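Local coordinates for NAD-dependent epimerase/dehydratase domain-containing protein (Ruegeria pomeroyi DSS-3, PDB 3IUS) that is of unknown function but probably binds a nicotinamide dinucleotide through a Rossmann fold, as relatives in the short-chain dehydrogenase/reductase superfamily do, at residues A105-H110 with K253-D258; G169-I174 with P232-D237; P176-S181 with V213-V218; I219-E224 with N272-L277. One frame throughout, in Å; residues are numbered along the deposited sequence.

Interaction 1. Residues A105-H110 with K253-D258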
loop_
_atom_site.group_PDB
_atom_site.type_symbol
_atom_site.label_atom_id
_atom_site.label_comp_id
_atom_site.label_asym_id
_atom_site.label_seq_id
_atom_site.Cartn_x
_atom_site.Cartn_y
_atom_site.Cartn_z
ATOM N N ALA A 105 2.798 -9.195 2.667
ATOM C CA ALA A 105 2.862 -10.582 2.208
ATOM C C ALA A 105 4.265 -11.145 2.386
ATOM O O ALA A 105 4.468 -12.356 2.352
ATOM C CB ALA A 105 2.406 -10.711 0.758
ATOM N N VAL A 106 5.231 -10.258 2.600
ATOM C CA VAL A 106 6.606 -10.688 2.805
ATOM C C VAL A 106 6.781 -11.583 4.035
ATOM O O VAL A 106 7.703 -12.401 4.085
ATOM C CB VAL A 106 7.548 -9.489 2.942
ATOM C CG1 VAL A 106 7.520 -8.643 1.671
ATOM C CG2 VAL A 106 7.171 -8.659 4.149
ATOM N N TYR A 107 5.913 -11.413 5.028
ATOM C CA TYR A 107 6.036 -12.148 6.282
ATOM C C TYR A 107 5.652 -13.620 6.169
ATOM O O TYR A 107 6.217 -14.471 6.855
ATOM C CB TYR A 107 5.231 -11.467 7.395
ATOM C CG TYR A 107 5.761 -10.102 7.764
ATOM C CD1 TYR A 107 7.028 -9.959 8.315
ATOM C CD2 TYR A 107 5.001 -8.958 7.551
ATOM C CE1 TYR A 107 7.518 -8.716 8.644
ATOM C CE2 TYR A 107 5.474 -7.715 7.882
ATOM C CZ TYR A 107 6.746 -7.597 8.424
ATOM O OH TYR A 107 7.219 -6.355 8.753
ATOM N N GLY A 108 4.686 -13.919 5.309
ATOM C CA GLY A 108 4.231 -15.286 5.163
ATOM C C GLY A 108 3.300 -15.701 6.284
ATOM O O GLY A 108 2.653 -14.859 6.913
ATOM N N ASP A 109 3.246 -17.003 6.543
ATOM C CA ASP A 109 2.278 -17.573 7.477
ATOM C C ASP A 109 2.816 -17.698 8.904
ATOM O O ASP A 109 3.901 -18.241 9.132
ATOM C CB ASP A 109 1.799 -18.933 6.971
ATOM C CG ASP A 109 0.694 -19.517 7.825
ATOM O OD1 ASP A 109 -0.042 -18.741 8.478
ATOM O OD2 ASP A 109 0.567 -20.762 7.839
ATOM N N HIS A 110 2.044 -17.188 9.857
ATOM C CA HIS A 110 2.431 -17.200 11.264
ATOM C C HIS A 110 1.299 -17.708 12.141
ATOM O O HIS A 110 1.305 -17.537 13.360
ATOM C CB HIS A 110 2.868 -15.799 11.698
ATOM C CG HIS A 110 4.177 -15.370 11.115
ATOM N ND1 HIS A 110 5.336 -15.321 11.858
ATOM C CD2 HIS A 110 4.514 -14.980 9.863
ATOM C CE1 HIS A 110 6.332 -14.919 11.088
ATOM N NE2 HIS A 110 5.860 -14.702 9.874
ATOM N N LYS A 253 -1.424 -13.822 9.824
ATOM C CA LYS A 253 -0.587 -13.157 10.817
ATOM C C LYS A 253 -1.250 -11.873 11.325
ATOM O O LYS A 253 -2.261 -11.434 10.785
ATOM C CB LYS A 253 0.791 -12.847 10.232
ATOM C CG LYS A 253 0.828 -11.658 9.276
ATOM C CD LYS A 253 0.547 -12.058 7.848
ATOM C CE LYS A 253 0.648 -10.859 6.912
ATOM N NZ LYS A 253 0.152 -11.194 5.551
ATOM N N ARG A 254 -0.677 -11.280 12.368
ATOM C CA ARG A 254 -1.136 -9.995 12.867
ATOM C C ARG A 254 0.091 -9.110 12.858
ATOM O O ARG A 254 1.158 -9.546 13.274
ATOM C CB ARG A 254 -1.706 -10.132 14.283
ATOM C CG ARG A 254 -3.083 -10.800 14.326
ATOM C CD ARG A 254 -3.537 -10.989 15.765
ATOM N NE ARG A 254 -4.942 -11.392 15.854
ATOM C CZ ARG A 254 -5.358 -12.637 15.685
ATOM N NH1 ARG A 254 -4.484 -13.592 15.403
ATOM N NH2 ARG A 254 -6.649 -12.926 15.793
ATOM N N VAL A 255 -0.051 -7.895 12.331
ATOM C CA VAL A 255 1.107 -7.045 12.082
ATOM C C VAL A 255 1.137 -5.852 13.024
ATOM O O VAL A 255 0.161 -5.106 13.119
ATOM C CB VAL A 255 1.118 -6.533 10.621
ATOM C CG1 VAL A 255 2.391 -5.739 10.344
ATOM C CG2 VAL A 255 0.968 -7.707 9.640
ATOM N N ARG A 256 2.275 -5.664 13.696
ATOM C CA ARG A 256 2.488 -4.535 14.600
ATOM C C ARG A 256 2.752 -3.258 13.805
ATOM O O ARG A 256 3.433 -3.286 12.779
ATOM C CB ARG A 256 3.688 -4.791 15.531
ATOM C CG ARG A 256 3.560 -5.966 16.494
ATOM C CD ARG A 256 2.510 -5.730 17.581
ATOM N NE ARG A 256 2.497 -6.826 18.553
ATOM C CZ ARG A 256 1.492 -7.088 19.388
ATOM N NH1 ARG A 256 0.410 -6.330 19.384
ATOM N NH2 ARG A 256 1.578 -8.107 20.236
ATOM N N ASN A 257 2.220 -2.144 14.289
ATOM C CA ASN A 257 2.387 -0.845 13.641
ATOM C C ASN A 257 2.995 0.183 14.594
ATOM O O ASN A 257 2.723 1.376 14.482
ATOM C CB ASN A 257 1.037 -0.332 13.118
ATOM C CG ASN A 257 0.024 -0.119 14.229
ATOM O OD1 ASN A 257 0.364 -0.185 15.411
ATOM N ND2 ASN A 257 -1.239 0.117 13.854
ATOM N N ASP A 258 3.824 -0.288 15.522
ATOM C CA ASP A 258 4.408 0.573 16.555
ATOM C C ASP A 258 5.405 1.583 15.997
ATOM O O ASP A 258 5.442 2.740 16.430
ATOM C CB ASP A 258 5.094 -0.282 17.636
ATOM C CG ASP A 258 4.172 -1.342 18.220
ATOM O OD1 ASP A 258 3.026 -1.007 18.569
ATOM O OD2 ASP A 258 4.598 -2.505 18.337
HETATM O O HOH W 1 2.112 -12.981 4.630
#
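K253 offers a worked example of a lysine that meets one turn twice, by its methylenes and, through a water, by its ammonium. CG takes the crowded position between the backbone N and the carbonyl carbon (chi1 76°), the chain bends at the next bond (chi2 -89°), and from there it runs extended to NZ, alongside the turn A105-H110. The close part of the contact is here: CB of K253 meets CB of H110 at 3.9 Å, and CD of K253 passes G108 O at 3.6 Å. The imidazole of H110 is turned back on its own loop, where NE2 donates to Y107 O over 3.0 Å. That bond is bent (136° at the hydrogen) and its donor stands above the carbonyl plane; T122 OG1 is a second partner of the same oxygen. The looser, water-bridged part lies at the lysine tip. NZ reaches G108 O only through a water, 2.8 Å from K253 NZ and 3.0 Å from G108 O. Loose too, but buried, is the touch of Y107 CE2 on V255 CG1 at 4.4 Å; the tyrosine hydroxyl is hydrogen-bonded instead to N206 and R150. The loop follows strand 97-103 of the main parallel sheet; V106 packs on helix 126-140, while V115, on the strand 114-115 that pairs with 254-255, touches Y107, H110 and V255.

Interaction 2. Residues G169-I174 with P232-D237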
loop_
_atom_site.group_PDB
_atom_site.type_symbol
_atom_site.label_atom_id
_atom_site.label_comp_id
_atom_site.label_asym_id
_atom_site.label_seq_id
_atom_site.Cartn_x
_atom_site.Cartn_y
_atom_site.Cartn_z
ATOM N N GLY A 169 -24.408 -11.761 -5.628
ATOM C CA GLY A 169 -23.113 -12.350 -5.919
ATOM C C GLY A 169 -22.041 -11.974 -4.914
ATOM O O GLY A 169 -20.860 -11.877 -5.255
ATOM N N ILE A 170 -22.458 -11.750 -3.670
ATOM C CA ILE A 170 -21.526 -11.483 -2.576
ATOM C C ILE A 170 -21.650 -12.560 -1.506
ATOM O O ILE A 170 -22.754 -12.945 -1.117
ATOM C CB ILE A 170 -21.767 -10.104 -1.930
ATOM C CG1 ILE A 170 -23.267 -9.806 -1.855
ATOM C CG2 ILE A 170 -21.044 -9.017 -2.708
ATOM C CD1 ILE A 170 -23.603 -8.523 -1.122
ATOM N N ARG A 171 -20.512 -13.047 -1.033
ATOM C CA ARG A 171 -20.502 -14.113 -0.045
ATOM C C ARG A 171 -19.391 -13.881 0.965
ATOM O O ARG A 171 -18.364 -13.285 0.645
ATOM C CB ARG A 171 -20.337 -15.470 -0.735
ATOM C CG ARG A 171 -19.250 -15.486 -1.798
ATOM C CD ARG A 171 -19.688 -16.251 -3.041
ATOM N NE ARG A 171 -19.585 -17.702 -2.894
ATOM C CZ ARG A 171 -18.475 -18.399 -3.116
ATOM N NH1 ARG A 171 -17.358 -17.777 -3.482
ATOM N NH2 ARG A 171 -18.475 -19.719 -2.966
ATOM N N ARG A 172 -19.612 -14.336 2.191
ATOM C CA ARG A 172 -18.595 -14.222 3.227
ATOM C C ARG A 172 -17.853 -15.546 3.353
ATOM O O ARG A 172 -18.438 -16.560 3.733
ATOM C CB ARG A 172 -19.225 -13.805 4.561
ATOM C CG ARG A 172 -19.759 -12.373 4.569
ATOM C CD ARG A 172 -20.425 -12.010 5.889
ATOM N NE ARG A 172 -21.581 -12.864 6.155
ATOM C CZ ARG A 172 -21.712 -13.624 7.236
ATOM N NH1 ARG A 172 -20.767 -13.617 8.168
ATOM N NH2 ARG A 172 -22.796 -14.373 7.391
ATOM N N ILE A 173 -16.567 -15.540 3.013
ATOM C CA ILE A 173 -15.746 -16.741 3.104
ATOM C C ILE A 173 -15.217 -16.905 4.522
ATOM O O ILE A 173 -14.524 -16.024 5.042
ATOM C CB ILE A 173 -14.544 -16.685 2.139
ATOM C CG1 ILE A 173 -15.001 -16.353 0.716
ATOM C CG2 ILE A 173 -13.760 -17.986 2.186
ATOM C CD1 ILE A 173 -15.967 -17.356 0.130
ATOM N N ILE A 174 -15.520 -18.043 5.137
ATOM C CA ILE A 174 -15.126 -18.296 6.521
ATOM C C ILE A 174 -13.937 -19.253 6.652
ATOM O O ILE A 174 -14.078 -20.454 6.477
ATOM C CB ILE A 174 -16.311 -18.847 7.342
ATOM C CG1 ILE A 174 -17.556 -17.991 7.122
ATOM C CG2 ILE A 174 -15.960 -18.904 8.823
ATOM C CD1 ILE A 174 -17.381 -16.560 7.570
ATOM N N PRO A 232 -24.771 -14.215 2.982
ATOM C CA PRO A 232 -24.579 -15.608 3.408
ATOM C C PRO A 232 -23.104 -15.968 3.541
ATOM O O PRO A 232 -22.267 -15.431 2.811
ATOM C CB PRO A 232 -25.207 -16.414 2.271
ATOM C CG PRO A 232 -25.165 -15.514 1.089
ATOM C CD PRO A 232 -25.285 -14.112 1.605
ATOM N N ALA A 233 -22.796 -16.873 4.462
ATOM C CA ALA A 233 -21.427 -17.325 4.657
ATOM C C ALA A 233 -21.203 -18.700 4.026
ATOM O O ALA A 233 -22.121 -19.517 3.930
ATOM C CB ALA A 233 -21.080 -17.354 6.139
ATOM N N VAL A 234 -19.980 -18.933 3.573
ATOM C CA VAL A 234 -19.587 -20.225 3.028
ATOM C C VAL A 234 -18.239 -20.621 3.606
ATOM O O VAL A 234 -17.331 -19.786 3.696
ATOM C CB VAL A 234 -19.498 -20.185 1.491
ATOM C CG1 VAL A 234 -18.777 -18.926 1.031
ATOM C CG2 VAL A 234 -18.805 -21.431 0.962
ATOM N N ASP A 235 -18.111 -21.884 4.007
ATOM C CA ASP A 235 -16.861 -22.366 4.583
ATOM C C ASP A 235 -15.749 -22.332 3.547
ATOM O O ASP A 235 -15.935 -22.726 2.399
ATOM C CB ASP A 235 -17.017 -23.784 5.139
ATOM C CG ASP A 235 -17.681 -23.810 6.506
ATOM O OD1 ASP A 235 -18.083 -24.909 6.943
ATOM O OD2 ASP A 235 -17.791 -22.741 7.149
ATOM N N PHE A 236 -14.585 -21.852 3.967
ATOM C CA PHE A 236 -13.431 -21.745 3.092
ATOM C C PHE A 236 -13.183 -23.013 2.269
ATOM O O PHE A 236 -12.977 -22.944 1.059
ATOM C CB PHE A 236 -12.196 -21.387 3.921
ATOM C CG PHE A 236 -10.901 -21.635 3.220
ATOM C CD1 PHE A 236 -10.133 -22.741 3.538
ATOM C CD2 PHE A 236 -10.448 -20.766 2.243
ATOM C CE1 PHE A 236 -8.933 -22.977 2.900
ATOM C CE2 PHE A 236 -9.247 -20.995 1.599
ATOM C CZ PHE A 236 -8.488 -22.104 1.928
ATOM N N ASP A 237 -13.207 -24.167 2.926
ATOM C CA ASP A 237 -12.930 -25.431 2.248
ATOM C C ASP A 237 -14.113 -25.919 1.399
ATOM O O ASP A 237 -14.107 -27.045 0.900
ATOM C CB ASP A 237 -12.502 -26.505 3.257
ATOM C CG ASP A 237 -13.683 -27.124 3.996
ATOM O OD1 ASP A 237 -14.533 -26.374 4.529
ATOM O OD2 ASP A 237 -13.750 -28.370 4.049
#
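Four main-chain hydrogen bonds zip these short strands together, and they alternate in direction as a parallel pair requires. R172 N donates to P232 O almost straight (2.9 Å, 175°), V234 N to R172 O at 2.8 Å, and I174 N to V234 O at 2.9 Å, each in the plane of its carbonyl. In the fourth, F236 N comes to I174 O from above the carbonyl plane, where the second strand gives way to a 3-10 turn. On one face of the ladder, I173 CD1 and V234 CG1 lie side by side at 3.3 Å, tighter than usual contact, in one of two conformers of the valine. The guanidinium of R171 turns a flat face to both methyl groups. On the other face A233 CB is met by I174 CG1 at 3.7 Å, and it lies over the guanidinium of R172. Further out, R171 NH2 is held by A239 O and R172 NE by P231 O, which helps to set how the two flat groups lie, while R172 and I174 rest on helix 215-226. Such a small parallel strand pair, separate from the main parallel sheet, is consistent with the smaller, C-terminal lobe of SDR-like proteins.

Interaction 3. Residues P176-S181 with V213-V218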
loop_
_atom_site.group_PDB
_atom_site.type_symbol
_atom_site.label_atom_id
_atom_site.label_comp_id
_atom_site.label_asym_id
_atom_site.label_seq_id
_atom_site.Cartn_x
_atom_site.Cartn_y
_atom_site.Cartn_z
ATOM N N PRO A 176 -11.363 -20.497 9.514
ATOM C CA PRO A 176 -11.244 -20.420 10.970
ATOM C C PRO A 176 -9.961 -19.707 11.376
ATOM O O PRO A 176 -8.892 -20.048 10.868
ATOM C CB PRO A 176 -11.177 -21.891 11.396
ATOM C CG PRO A 176 -11.807 -22.638 10.283
ATOM C CD PRO A 176 -11.433 -21.890 9.042
ATOM N N GLY A 177 -10.091 -18.721 12.257
ATOM C CA GLY A 177 -8.948 -17.992 12.783
ATOM C C GLY A 177 -8.402 -16.918 11.865
ATOM O O GLY A 177 -7.569 -16.120 12.284
ATOM N N GLN A 178 -8.857 -16.896 10.615
ATOM C CA GLN A 178 -8.306 -15.970 9.624
ATOM C C GLN A 178 -8.588 -14.502 9.932
ATOM O O GLN A 178 -9.711 -14.118 10.208
ATOM C CB GLN A 178 -8.824 -16.295 8.223
ATOM C CG GLN A 178 -8.193 -15.443 7.136
ATOM C CD GLN A 178 -6.794 -15.898 6.791
ATOM O OE1 GLN A 178 -6.555 -17.080 6.569
ATOM N NE2 GLN A 178 -5.859 -14.962 6.751
ATOM N N VAL A 179 -7.546 -13.684 9.888
ATOM C CA VAL A 179 -7.733 -12.247 9.932
ATOM C C VAL A 179 -6.923 -11.622 8.799
ATOM O O VAL A 179 -5.935 -12.209 8.337
ATOM C CB VAL A 179 -7.282 -11.664 11.278
ATOM C CG1 VAL A 179 -8.106 -12.240 12.419
ATOM C CG2 VAL A 179 -5.803 -11.941 11.498
ATOM N N PHE A 180 -7.342 -10.443 8.347
ATOM C CA PHE A 180 -6.570 -9.680 7.369
ATOM C C PHE A 180 -6.184 -8.308 7.913
ATOM O O PHE A 180 -6.891 -7.729 8.732
ATOM C CB PHE A 180 -7.340 -9.513 6.059
ATOM C CG PHE A 180 -7.470 -10.778 5.268
ATOM C CD1 PHE A 180 -6.400 -11.646 5.141
ATOM C CD2 PHE A 180 -8.656 -11.083 4.624
ATOM C CE1 PHE A 180 -6.516 -12.809 4.399
ATOM C CE2 PHE A 180 -8.779 -12.243 3.881
ATOM C CZ PHE A 180 -7.709 -13.108 3.773
ATOM N N SER A 181 -5.048 -7.788 7.468
ATOM C CA SER A 181 -4.669 -6.450 7.864
ATOM C C SER A 181 -5.187 -5.434 6.860
ATOM O O SER A 181 -5.159 -5.670 5.647
ATOM C CB SER A 181 -3.147 -6.331 7.963
ATOM O OG SER A 181 -2.618 -7.401 8.712
ATOM N N VAL A 213 -8.554 -8.052 11.338
ATOM C CA VAL A 213 -9.980 -8.332 11.308
ATOM C C VAL A 213 -10.318 -9.460 10.345
ATOM O O VAL A 213 -9.775 -9.537 9.249
ATOM C CB VAL A 213 -10.779 -7.050 10.957
ATOM C CG1 VAL A 213 -10.374 -6.506 9.590
ATOM C CG2 VAL A 213 -12.275 -7.319 10.998
ATOM N N PRO A 214 -11.215 -10.360 10.763
ATOM C CA PRO A 214 -11.730 -11.372 9.838
ATOM C C PRO A 214 -12.442 -10.675 8.682
ATOM O O PRO A 214 -13.275 -9.805 8.932
ATOM C CB PRO A 214 -12.741 -12.142 10.695
ATOM C CG PRO A 214 -12.288 -11.917 12.112
ATOM C CD PRO A 214 -11.747 -10.517 12.125
ATOM N N PRO A 215 -12.102 -11.036 7.433
ATOM C CA PRO A 215 -12.647 -10.371 6.247
ATOM C C PRO A 215 -14.174 -10.391 6.256
ATOM O O PRO A 215 -14.807 -9.448 5.793
ATOM C CB PRO A 215 -12.107 -11.231 5.091
ATOM C CG PRO A 215 -11.686 -12.532 5.746
ATOM C CD PRO A 215 -11.146 -12.090 7.057
ATOM N N GLN A 216 -14.745 -11.454 6.807
ATOM C CA GLN A 216 -16.206 -11.594 6.836
ATOM C C GLN A 216 -16.867 -10.551 7.742
ATOM O O GLN A 216 -18.054 -10.255 7.596
ATOM C CB GLN A 216 -16.623 -13.013 7.248
ATOM C CG GLN A 216 -16.255 -13.421 8.674
ATOM C CD GLN A 216 -14.880 -14.071 8.761
ATOM O OE1 GLN A 216 -14.005 -13.789 7.955
ATOM N NE2 GLN A 216 -14.698 -14.958 9.736
ATOM N N ASP A 217 -16.092 -9.994 8.671
ATOM C CA ASP A 217 -16.617 -9.000 9.602
ATOM C C ASP A 217 -16.722 -7.636 8.930
ATOM O O ASP A 217 -17.584 -6.831 9.268
ATOM C CB ASP A 217 -15.727 -8.894 10.844
ATOM C CG ASP A 217 -15.905 -10.062 11.801
ATOM O OD1 ASP A 217 -16.696 -10.983 11.505
ATOM O OD2 ASP A 217 -15.258 -10.045 12.865
ATOM N N VAL A 218 -15.822 -7.362 7.995
ATOM C CA VAL A 218 -15.870 -6.091 7.291
ATOM C C VAL A 218 -17.124 -6.039 6.429
ATOM O O VAL A 218 -17.908 -5.084 6.490
ATOM C CB VAL A 218 -14.626 -5.875 6.440
ATOM C CG1 VAL A 218 -14.706 -4.535 5.725
ATOM C CG2 VAL A 218 -13.394 -5.927 7.322
HETATM O O HOH W 2 -11.975 -15.829 10.142
#
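The ring of F180 carries Q178 CG over one face, 4.0 Å above the plane and displaced toward the rim. P215 approaches obliquely and at about a right angle to the phenylalanine side chain, its CG 3.5 Å from both CD2 and CE2 of F180, and Y249 adds an edge-to-face ring contact. The amide of Q178 swings back beside its own backbone, since CG is anti to the backbone N (chi1 -175°) and the chain bends at the next bond. Its NE2 donates to V179 O at 3.2 Å and also to E251 O, so two carbonyls hold the amide. The backbones are joined by a single antiparallel bridge, a hydrogen-bonded pair: F180 N gives a straight bond to V213 O (2.7 Å, 176°), and V213 N gives one to F180 O at 3.1 Å, lying on a lone pair. The bridge ties the loop that enters strand 182-184 of the main sheet to the Pro-Pro step leading into helix 215-226, where D217 N bonds to P214 O. An alanine in place of F180 would remove the ring and would probably loosen the packing on P215 and Y249. On the other side of the loop, V179 CG1 lies alongside P214 CD at 4.0 Å. Farther along, a water 2.8 Å from Q178 O and 2.9 Å from Q216 NE2 joins the loop to the helix.

Interaction 4. Residues I219-E224 with N272-L277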
loop_
_atom_site.group_PDB
_atom_site.type_symbol
_atom_site.label_atom_id
_atom_site.label_comp_id
_atom_site.label_asym_id
_atom_site.label_seq_id
_atom_site.Cartn_x
_atom_site.Cartn_y
_atom_site.Cartn_z
ATOM N N ILE A 219 -17.297 -7.083 5.630
ATOM C CA ILE A 219 -18.485 -7.258 4.804
ATOM C C ILE A 219 -19.752 -7.155 5.648
ATOM O O ILE A 219 -20.703 -6.454 5.287
ATOM C CB ILE A 219 -18.436 -8.625 4.100
ATOM C CG1 ILE A 219 -17.339 -8.633 3.033
ATOM C CG2 ILE A 219 -19.802 -8.988 3.509
ATOM C CD1 ILE A 219 -17.111 -9.987 2.392
ATOM N N ALA A 220 -19.766 -7.853 6.780
ATOM C CA ALA A 220 -20.920 -7.805 7.668
ATOM C C ALA A 220 -21.207 -6.385 8.156
ATOM O O ALA A 220 -22.348 -5.952 8.190
ATOM C CB ALA A 220 -20.721 -8.747 8.854
ATOM N N TYR A 221 -20.162 -5.656 8.540
ATOM C CA TYR A 221 -20.362 -4.323 9.102
ATOM C C TYR A 221 -20.862 -3.331 8.055
ATOM O O TYR A 221 -21.678 -2.458 8.355
ATOM C CB TYR A 221 -19.079 -3.800 9.768
ATOM C CG TYR A 221 -19.339 -2.605 10.655
ATOM C CD1 TYR A 221 -20.253 -2.682 11.702
ATOM C CD2 TYR A 221 -18.680 -1.397 10.449
ATOM C CE1 TYR A 221 -20.502 -1.594 12.514
ATOM C CE2 TYR A 221 -18.926 -0.305 11.254
ATOM C CZ TYR A 221 -19.831 -0.410 12.291
ATOM O OH TYR A 221 -20.078 0.675 13.098
ATOM N N ALA A 222 -20.374 -3.467 6.828
ATOM C CA ALA A 222 -20.817 -2.614 5.735
ATOM C C ALA A 222 -22.316 -2.836 5.508
ATOM O O ALA A 222 -23.080 -1.886 5.344
ATOM C CB ALA A 222 -20.032 -2.920 4.470
ATOM N N ALA A 223 -22.731 -4.095 5.536
ATOM C CA ALA A 223 -24.153 -4.424 5.360
ATOM C C ALA A 223 -24.984 -3.829 6.497
ATOM O O ALA A 223 -26.038 -3.235 6.275
ATOM C CB ALA A 223 -24.347 -5.927 5.285
ATOM N N GLU A 224 -24.495 -3.987 7.719
ATOM C CA GLU A 224 -25.156 -3.424 8.888
ATOM C C GLU A 224 -25.368 -1.912 8.747
ATOM O O GLU A 224 -26.462 -1.407 8.974
ATOM C CB GLU A 224 -24.345 -3.746 10.145
ATOM C CG GLU A 224 -24.933 -3.219 11.442
ATOM C CD GLU A 224 -24.056 -3.532 12.645
ATOM O OE1 GLU A 224 -23.259 -4.491 12.569
ATOM O OE2 GLU A 224 -24.165 -2.820 13.666
ATOM N N ASN A 272 -9.282 1.584 13.082
ATOM C CA ASN A 272 -9.932 0.313 12.794
ATOM C C ASN A 272 -10.985 0.441 11.701
ATOM O O ASN A 272 -11.375 1.552 11.329
ATOM C CB ASN A 272 -10.524 -0.314 14.068
ATOM C CG ASN A 272 -11.690 0.482 14.639
ATOM O OD1 ASN A 272 -12.806 0.458 14.099
ATOM N ND2 ASN A 272 -11.453 1.165 15.756
ATOM N N TYR A 273 -11.430 -0.707 11.192
ATOM C CA TYR A 273 -12.333 -0.766 10.044
ATOM C C TYR A 273 -13.703 -0.180 10.350
ATOM O O TYR A 273 -14.380 0.313 9.452
ATOM C CB TYR A 273 -12.490 -2.209 9.533
ATOM C CG TYR A 273 -13.342 -3.085 10.419
ATOM C CD1 TYR A 273 -14.665 -3.361 10.097
ATOM C CD2 TYR A 273 -12.828 -3.637 11.578
ATOM C CE1 TYR A 273 -15.444 -4.160 10.912
ATOM C CE2 TYR A 273 -13.595 -4.429 12.394
ATOM C CZ TYR A 273 -14.903 -4.688 12.058
ATOM O OH TYR A 273 -15.656 -5.477 12.886
ATOM N N ARG A 274 -14.120 -0.242 11.612
ATOM C CA ARG A 274 -15.427 0.289 11.983
ATOM C C ARG A 274 -15.484 1.808 11.854
ATOM O O ARG A 274 -16.441 2.338 11.310
ATOM C CB ARG A 274 -15.866 -0.175 13.378
ATOM C CG ARG A 274 -16.296 -1.653 13.428
ATOM C CD ARG A 274 -16.726 -2.083 14.828
ATOM N NE ARG A 274 -15.724 -1.746 15.841
ATOM C CZ ARG A 274 -14.607 -2.441 16.047
ATOM N NH1 ARG A 274 -14.350 -3.508 15.305
ATOM N NH2 ARG A 274 -13.747 -2.066 16.987
ATOM N N VAL A 275 -14.464 2.513 12.340
ATOM C CA VAL A 275 -14.471 3.969 12.215
ATOM C C VAL A 275 -14.188 4.391 10.775
ATOM O O VAL A 275 -14.738 5.385 10.290
ATOM C CB VAL A 275 -13.490 4.657 13.193
ATOM C CG1 VAL A 275 -14.054 4.628 14.611
ATOM C CG2 VAL A 275 -12.146 3.994 13.146
ATOM N N GLY A 276 -13.339 3.626 10.093
ATOM C CA GLY A 276 -13.067 3.870 8.687
ATOM C C GLY A 276 -14.318 3.697 7.834
ATOM O O GLY A 276 -14.624 4.527 6.974
ATOM N N LEU A 277 -15.043 2.613 8.070
ATOM C CA LEU A 277 -16.257 2.330 7.305
ATOM C C LEU A 277 -17.384 3.331 7.549
ATOM O O LEU A 277 -18.119 3.689 6.623
ATOM C CB LEU A 277 -16.756 0.902 7.564
ATOM C CG LEU A 277 -16.426 -0.140 6.491
ATOM C CD1 LEU A 277 -14.955 -0.130 6.197
ATOM C CD2 LEU A 277 -16.884 -1.546 6.883
#
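Y221 reaches from its helix with CG anti to the backbone N (chi1 -165°), which carries the ring across the gap to R274. CG of R274 stands over one face of that ring, 3.8 Å from the Y221 centroid and close to its normal, a CH-pi contact. The same methylene also lies over a face of the Y273 ring, so two nearly perpendicular tyrosines share it. Y273 pays for its place: CG sits in the crowded position between N and C (chi1 74°), and the ring edge then meets Y221 at CE1 to CB, 3.8 Å. The contact joins helices 215-226 and 273-282, whose segments 219-224 and 273-277 cross at -38° with axes 10.5 Å apart at closest approach, a wide spacing that the large aromatic side chains help to fill. Along the plane of the Y221 ring, L277 CD2 touches CD2 of Y221 at 4.0 Å and also reaches A222 CB at 4.2 Å. A serine in place of Y221 would remove the ring and would probably leave R274 CG and L277 with much less to pack against. Beyond its CG, R274 is extended and then bends at chi3, bringing NH1 to Y273 OH in a weak bond and to E211 in a salt bridge. N272 is the N-cap: its OD1 accepts from V275 N at 3.2 Å and, weakly, from R274 N.

In the fold
Interactions 2, 3 and 4 form a continuous group on one flank of the chain, their centres 12 to 17 Å apart. Helix 215-226 is common to interactions 3 and 4, and its side chains also touch the strand pair of interaction 2. Interaction 1 meets this group through interaction 3, about 14 Å away centre to centre, where V179 and S181 pack on residues 253-255. Along the chain, interaction 3 is nested inside interaction 2, which is nested inside interaction 1, whereas interaction 4 crosses both interactions 1 and 2. Successive excursions from the main parallel sheet are thus folded back onto one another, building the lobe that, as in related proteins, probably faces the dinucleotide-binding domain.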